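Local coordinates for protein transmembrane beta-barrels (Synthetic construct, PDB 6X9Z) that was designed from scratch to fold into an eight-stranded transmembrane beta-barrel, at residues V102-G105 against L111-V114. Numbering follows the deposited sequence.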
loop_
_atom_site.group_PDB
_atom_site.type_symbol
_atom_site.label_atom_id
_atom_site.label_comp_id
_atom_site.label_asym_id
_atom_site.label_seq_id
_atom_site.Cartn_x
_atom_site.Cartn_y
_atom_site.Cartn_z
ATOM N N VAL A 102 -6.385 -4.018 -3.553
ATOM C CA VAL A 102 -7.063 -2.841 -4.074
ATOM C C VAL A 102 -7.027 -1.778 -2.990
ATOM O O VAL A 102 -7.180 -2.081 -1.799
ATOM C CB VAL A 102 -8.511 -3.141 -4.511
ATOM C CG1 VAL A 102 -8.522 -4.207 -5.594
ATOM C CG2 VAL A 102 -9.358 -3.573 -3.326
ATOM N N GLU A 103 -6.800 -0.539 -3.399
ATOM C CA GLU A 103 -6.578 0.530 -2.441
ATOM C C GLU A 103 -7.072 1.839 -3.022
ATOM O O GLU A 103 -6.690 2.212 -4.134
ATOM C CB GLU A 103 -5.096 0.639 -2.086
ATOM C CG GLU A 103 -4.756 1.851 -1.259
ATOM C CD GLU A 103 -3.324 1.834 -0.798
ATOM O OE1 GLU A 103 -2.802 0.728 -0.537
ATOM O OE2 GLU A 103 -2.721 2.923 -0.703
ATOM N N TYR A 104 -7.923 2.522 -2.269
ATOM C CA TYR A 104 -8.274 3.904 -2.547
ATOM C C TYR A 104 -7.419 4.796 -1.660
ATOM O O TYR A 104 -7.335 4.574 -0.447
ATOM C CB TYR A 104 -9.759 4.155 -2.296
ATOM C CG TYR A 104 -10.144 5.607 -2.391
ATOM C CD1 TYR A 104 -10.448 6.339 -1.251
ATOM C CD2 TYR A 104 -10.193 6.251 -3.619
ATOM C CE1 TYR A 104 -10.800 7.669 -1.332
ATOM C CE2 TYR A 104 -10.540 7.582 -3.711
ATOM C CZ TYR A 104 -10.841 8.286 -2.567
ATOM O OH TYR A 104 -11.191 9.612 -2.655
ATOM N N GLY A 105 -6.772 5.790 -2.265
ATOM C CA GLY A 105 -5.864 6.642 -1.530
ATOM C C GLY A 105 -6.028 8.095 -1.929
ATOM O O GLY A 105 -6.477 8.417 -3.031
ATOM N N LEU A 111 -5.812 15.322 -4.261
ATOM C CA LEU A 111 -5.448 14.343 -5.277
ATOM C C LEU A 111 -5.805 12.958 -4.756
ATOM O O LEU A 111 -5.307 12.545 -3.704
ATOM C CB LEU A 111 -3.956 14.433 -5.602
ATOM C CG LEU A 111 -3.348 13.355 -6.502
ATOM C CD1 LEU A 111 -3.768 13.559 -7.947
ATOM C CD2 LEU A 111 -1.829 13.335 -6.374
ATOM N N GLN A 112 -6.671 12.252 -5.480
ATOM C CA GLN A 112 -7.096 10.908 -5.113
ATOM C C GLN A 112 -6.593 9.898 -6.133
ATOM O O GLN A 112 -6.297 10.233 -7.283
ATOM C CB GLN A 112 -8.622 10.810 -5.011
ATOM C CG GLN A 112 -9.239 11.701 -3.954
ATOM C CD GLN A 112 -9.913 12.921 -4.544
ATOM O OE1 GLN A 112 -10.319 12.920 -5.707
ATOM N NE2 GLN A 112 -10.035 13.973 -3.744
ATOM N N LYS A 113 -6.512 8.642 -5.703
ATOM C CA LYS A 113 -5.999 7.595 -6.571
ATOM C C LYS A 113 -6.663 6.271 -6.234
ATOM O O LYS A 113 -7.060 6.025 -5.092
ATOM C CB LYS A 113 -4.477 7.459 -6.453
ATOM C CG LYS A 113 -3.998 7.004 -5.087
ATOM C CD LYS A 113 -2.479 6.911 -5.030
ATOM C CE LYS A 113 -1.954 5.843 -5.975
ATOM N NZ LYS A 113 -0.507 5.568 -5.746
ATOM N N VAL A 114 -6.784 5.429 -7.254
ATOM C CA VAL A 114 -7.197 4.041 -7.106
ATOM C C VAL A 114 -6.050 3.180 -7.606
ATOM O O VAL A 114 -5.542 3.400 -8.711
ATOM C CB VAL A 114 -8.497 3.747 -7.870
ATOM C CG1 VAL A 114 -8.780 2.254 -7.896
ATOM C CG2 VAL A 114 -9.655 4.500 -7.231
#
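Gly-105 and Lys-113 face each other as a hydrogen-bonded antiparallel pair, on strands whose axes run 174° apart, and one step along Tyr-104 and Val-114 form the non-hydrogen-bonded pair. The bond from Gly-105 N to Lys-113 O is 2.9 Å long and nearly straight, while that from Lys-113 N to Gly-105 O, at 2.7 Å, is more bent.

On the outer surface, the Tyr-104 ring lies along its own strand and comes close to the other at several points. A chi1 of 172°, which sets CG opposite the backbone N, sends the ring past its direct partner, so that CD2 sits near Lys-113 O and the hydroxyl end near Gln-112. Val-114 CG2 meets the ring at its edge, 4.0 Å from Tyr-104 CD2, whereas Gln-112 lies alongside, pointing the same way, its amide plane 24° from that of the ring. Gln-112 touches with CB and CG, CG lying 3.1 Å from Tyr-104 OH, a close contact and not a hydrogen bond; a bend at chi2 carries the amide onward.

The two strands, 98-106 and 112-121, make the last hairpin of the closed eight-stranded antiparallel barrel, and strand 112-121 in turn pairs with strand 8-17 to shut the cylinder.

Toward the barrel interior, Lys-113 lays its CG 3.5 Å from Gly-105 O, over a backbone that carries no side chain. Lys-113 NZ lies 6.1 Å from Glu-103 OE2, too far for a salt bridge, though the opposite charges may still attract weakly; it also makes a long, weak ion pair with Asp-23. Glu-103 instead accepts a hydrogen bond at OE1 from the Tyr-69 hydroxyl.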